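Local coordinates for protein xylose isomerase-like TIM barrel (Anabaena variabilis ATCC 29413, PDB 2QW5) that binds zinc and D-xylose in a TIM barrel and is probably a sugar isomerase or epimerase, at residues I278-T290 with R294-D306. Numbering follows the deposited sequence. Where two conformers were deposited one is given.
With ZN (zinc ion), chain D; XLS (D-xylose), chain C.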
# COMPACT_ATOMS: atom_id res chain seq x y z
N ILE A 278 9.35 33.58 16.59
CA ILE A 278 9.92 32.77 15.49
C ILE A 278 10.13 31.38 16.06
O ILE A 278 10.90 31.23 16.98
CB ILE A 278 11.29 33.34 15.01
CG1 ILE A 278 11.15 34.76 14.44
CG2 ILE A 278 11.91 32.42 13.95
CD1 ILE A 278 10.34 34.84 13.17
N ALA A 279 9.43 30.35 15.53
CA ALA A 279 9.54 28.98 16.06
C ALA A 279 10.51 28.09 15.28
O ALA A 279 10.45 28.04 14.08
CB ALA A 279 8.22 28.32 16.12
N VAL A 280 11.42 27.43 16.00
CA VAL A 280 12.32 26.43 15.43
C VAL A 280 11.48 25.15 15.35
O VAL A 280 11.03 24.66 16.38
CB VAL A 280 13.54 26.18 16.37
CG1 VAL A 280 14.30 24.89 15.96
CG2 VAL A 280 14.44 27.41 16.37
N GLU A 281 11.23 24.64 14.14
CA GLU A 281 10.45 23.41 13.97
C GLU A 281 11.30 22.28 13.35
O GLU A 281 11.48 22.21 12.15
CB GLU A 281 9.21 23.65 13.15
CG GLU A 281 8.23 22.47 13.32
CD GLU A 281 7.00 22.64 12.51
OE1 GLU A 281 7.18 22.94 11.31
OE2 GLU A 281 5.89 22.43 13.06
N ILE A 282 11.81 21.42 14.22
CA ILE A 282 12.65 20.31 13.85
C ILE A 282 11.84 19.01 14.15
O ILE A 282 11.37 18.80 15.29
CB ILE A 282 14.00 20.35 14.65
CG1 ILE A 282 14.82 21.60 14.22
CG2 ILE A 282 14.82 19.05 14.41
CD1 ILE A 282 16.13 21.77 15.00
N PHE A 283 11.72 18.17 13.13
CA PHE A 283 11.02 16.90 13.18
C PHE A 283 12.07 15.84 13.47
O PHE A 283 12.84 15.46 12.61
CB PHE A 283 10.31 16.61 11.85
CG PHE A 283 9.10 17.44 11.65
CD1 PHE A 283 9.22 18.78 11.30
CD2 PHE A 283 7.83 16.91 11.83
CE1 PHE A 283 8.08 19.58 11.11
CE2 PHE A 283 6.68 17.73 11.60
CZ PHE A 283 6.84 19.05 11.26
N ASN A 284 12.15 15.38 14.71
CA ASN A 284 13.14 14.34 15.03
C ASN A 284 12.75 13.00 14.36
O ASN A 284 11.59 12.79 14.01
CB ASN A 284 13.29 14.25 16.55
CG ASN A 284 14.54 13.52 16.98
OD1 ASN A 284 15.38 13.20 16.14
ND2 ASN A 284 14.67 13.25 18.30
N ALA A 285 13.72 12.13 14.11
CA ALA A 285 13.43 10.79 13.54
C ALA A 285 12.83 9.88 14.65
O ALA A 285 13.46 8.97 15.17
CB ALA A 285 14.67 10.18 12.87
N ILE A 286 11.57 10.19 15.01
CA ILE A 286 10.81 9.46 16.01
C ILE A 286 9.83 8.63 15.22
O ILE A 286 9.48 9.01 14.06
CB ILE A 286 10.05 10.38 17.08
CG1 ILE A 286 9.12 11.40 16.40
CG2 ILE A 286 11.07 11.06 17.99
CD1 ILE A 286 8.19 12.17 17.38
N PRO A 287 9.32 7.53 15.81
CA PRO A 287 8.38 6.66 15.08
C PRO A 287 7.24 7.38 14.33
O PRO A 287 6.90 6.98 13.21
CB PRO A 287 7.85 5.75 16.18
CG PRO A 287 9.06 5.57 17.07
CD PRO A 287 9.60 6.98 17.16
N ALA A 288 6.72 8.48 14.89
CA ALA A 288 5.64 9.20 14.21
C ALA A 288 6.02 9.80 12.85
O ALA A 288 5.13 9.97 12.02
CB ALA A 288 5.02 10.26 15.13
N PHE A 289 7.32 10.07 12.60
CA PHE A 289 7.77 10.74 11.40
C PHE A 289 8.66 9.96 10.45
O PHE A 289 8.78 10.39 9.32
CB PHE A 289 8.47 12.06 11.77
CG PHE A 289 7.58 13.03 12.50
CD1 PHE A 289 6.36 13.41 11.95
CD2 PHE A 289 7.94 13.55 13.73
CE1 PHE A 289 5.51 14.27 12.63
CE2 PHE A 289 7.09 14.42 14.41
CZ PHE A 289 5.89 14.78 13.86
N THR A 290 9.28 8.87 10.89
CA THR A 290 10.24 8.15 10.02
C THR A 290 9.65 7.72 8.68
O THR A 290 10.23 7.98 7.62
CB THR A 290 10.92 6.99 10.78
OG1 THR A 290 9.92 6.24 11.49
CG2 THR A 290 11.91 7.54 11.75
N ARG A 294 9.84 10.11 5.46
CA ARG A 294 10.88 9.30 4.76
C ARG A 294 12.25 9.67 5.27
O ARG A 294 13.13 10.09 4.53
CB ARG A 294 10.74 9.44 3.23
CG ARG A 294 9.39 8.86 2.78
CD ARG A 294 9.24 8.96 1.29
NE ARG A 294 8.11 8.16 0.85
CZ ARG A 294 7.65 8.07 -0.39
NH1 ARG A 294 8.13 8.80 -1.38
NH2 ARG A 294 6.64 7.24 -0.63
N LEU A 295 12.41 9.50 6.59
CA LEU A 295 13.60 9.95 7.27
C LEU A 295 14.68 8.88 7.26
O LEU A 295 14.61 7.91 7.98
CB LEU A 295 13.28 10.40 8.71
CG LEU A 295 12.31 11.59 8.87
CD1 LEU A 295 12.01 11.86 10.36
CD2 LEU A 295 12.86 12.82 8.13
N THR A 296 15.66 9.09 6.40
CA THR A 296 16.80 8.20 6.25
C THR A 296 17.92 8.62 7.24
O THR A 296 18.81 7.83 7.54
CB THR A 296 17.34 8.21 4.82
OG1 THR A 296 17.89 9.49 4.56
CG2 THR A 296 16.20 7.88 3.75
N ARG A 297 17.86 9.87 7.74
CA ARG A 297 18.85 10.38 8.69
C ARG A 297 18.74 9.75 10.07
O ARG A 297 17.64 9.38 10.52
CB ARG A 297 18.76 11.91 8.84
CG ARG A 297 17.36 12.51 9.25
CD ARG A 297 17.46 14.01 9.48
NE ARG A 297 16.17 14.69 9.28
CZ ARG A 297 15.20 14.84 10.19
NH1 ARG A 297 15.32 14.35 11.41
NH2 ARG A 297 14.08 15.49 9.84
N ARG A 298 19.86 9.73 10.77
CA ARG A 298 19.86 9.21 12.13
C ARG A 298 19.08 10.13 13.09
O ARG A 298 18.99 11.37 12.89
CB ARG A 298 21.28 9.04 12.65
CG ARG A 298 22.07 8.01 11.94
CD ARG A 298 23.41 7.81 12.64
NE ARG A 298 24.24 6.85 11.92
CZ ARG A 298 24.17 5.52 12.03
NH1 ARG A 298 23.31 4.90 12.84
NH2 ARG A 298 24.99 4.77 11.28
N LYS A 299 18.53 9.49 14.12
CA LYS A 299 17.76 10.15 15.16
C LYS A 299 18.70 11.02 16.02
O LYS A 299 19.84 10.64 16.28
CB LYS A 299 17.07 9.11 16.06
CG LYS A 299 16.14 9.69 17.16
CD LYS A 299 15.46 8.59 17.95
CE LYS A 299 14.38 9.14 18.86
NZ LYS A 299 13.79 8.06 19.74
N PHE A 300 18.19 12.18 16.43
CA PHE A 300 18.88 13.02 17.43
C PHE A 300 18.35 12.42 18.73
O PHE A 300 17.24 12.74 19.19
CB PHE A 300 18.54 14.50 17.31
CG PHE A 300 18.57 15.02 15.91
CD1 PHE A 300 19.70 14.84 15.12
CD2 PHE A 300 17.49 15.74 15.38
CE1 PHE A 300 19.78 15.35 13.84
CE2 PHE A 300 17.56 16.26 14.09
CZ PHE A 300 18.70 16.04 13.30
N TRP A 301 19.14 11.51 19.31
CA TRP A 301 18.70 10.74 20.45
C TRP A 301 18.29 11.60 21.63
O TRP A 301 18.92 12.61 21.92
CB TRP A 301 19.71 9.67 20.87
CG TRP A 301 21.04 10.16 21.23
CD1 TRP A 301 22.07 10.35 20.39
CD2 TRP A 301 21.53 10.45 22.55
NE1 TRP A 301 23.16 10.80 21.08
CE2 TRP A 301 22.87 10.84 22.41
CE3 TRP A 301 20.96 10.44 23.83
CZ2 TRP A 301 23.68 11.22 23.49
CZ3 TRP A 301 21.76 10.82 24.92
CH2 TRP A 301 23.11 11.21 24.73
N ILE A 302 17.21 11.19 22.27
CA ILE A 302 16.60 11.96 23.34
C ILE A 302 17.19 11.49 24.68
O ILE A 302 16.95 10.35 25.06
CB ILE A 302 15.09 11.84 23.32
CG1 ILE A 302 14.54 12.34 21.97
CG2 ILE A 302 14.48 12.70 24.45
CD1 ILE A 302 13.10 11.81 21.65
N PRO A 303 17.95 12.36 25.38
CA PRO A 303 18.53 11.96 26.67
C PRO A 303 17.49 11.47 27.67
O PRO A 303 16.44 12.11 27.83
CB PRO A 303 19.22 13.24 27.16
CG PRO A 303 19.60 13.93 25.91
CD PRO A 303 18.35 13.75 25.08
N ASP A 304 17.77 10.30 28.24
CA ASP A 304 16.93 9.53 29.20
C ASP A 304 15.97 8.55 28.52
O ASP A 304 15.79 7.44 29.03
CB ASP A 304 16.26 10.39 30.30
CG ASP A 304 17.30 10.97 31.27
OD1 ASP A 304 18.03 10.16 31.90
OD2 ASP A 304 17.38 12.21 31.41
N GLU A 305 15.39 8.92 27.37
CA GLU A 305 14.55 7.99 26.64
C GLU A 305 15.41 7.01 25.88
O GLU A 305 15.32 5.78 26.09
CB GLU A 305 13.60 8.69 25.67
CG GLU A 305 12.73 7.70 24.85
CD GLU A 305 11.84 8.37 23.86
OE1 GLU A 305 11.70 9.62 23.92
OE2 GLU A 305 11.26 7.65 23.02
N ASP A 306 16.24 7.55 24.97
CA ASP A 306 17.07 6.74 24.11
C ASP A 306 18.43 6.52 24.75
O ASP A 306 18.90 7.37 25.50
CB ASP A 306 17.29 7.44 22.77
CG ASP A 306 16.00 7.71 22.03
OD1 ASP A 306 15.18 6.77 21.84
OD2 ASP A 306 15.84 8.86 21.57
ZN ZN D . 5.66 23.62 10.00
C1 XLS C . 3.93 19.13 9.34
C2 XLS C . 2.53 19.35 9.89
C3 XLS C . 1.89 18.08 10.55
C4 XLS C . 1.05 18.36 11.78
O1 XLS C . 4.47 19.73 8.15
O2 XLS C . 2.47 20.51 10.73
O3 XLS C . 2.75 17.01 10.95
O4 XLS C . 0.14 19.37 11.47
O HOH W 1 17.10 13.01 13.44
O HOH W 2 5.54 21.71 9.33
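The amide of N284 overlaps the backbone of F300 and grips it twice. OD1 of N284 accepts from N of F300 (3.0 Å) on a lone pair, and its ND2 gives a hydrogen to the F300 O (2.8 Å). With CG anti to the backbone N (chi1 -164°), the amide swings over to F300 and lies within 14° of its ring plane. Replacing N284 by alanine would probably leave F300 N and O without these mates, strip M17 O of the same amide's bond, and let the loop shift. R297 meets F283 end-on: NH1 and NH2 both bond to the F283 O, in the carbonyl plane. Its guanidinium carries L295 CD2 on one face. A water ties NH1 of R297 to OD1 of N284 and sits over the F300 ring, 3.2 Å above its plane. N284 lies in the loop after 278-280, the last strand of the TIM barrel. Just past that strand E281 binds zinc through OE1 (2.1 Å) and the F283 ring borders D-xylose. L295 CD1 packs against both A285 CA (3.6 Å) and F289 CB (3.8 Å). A Schellman motif ends the short helix, R294 at C-prime, L295 N bonded to T290 O. The extended K299 chain passes A285 O to salt-bridge D306 OD1.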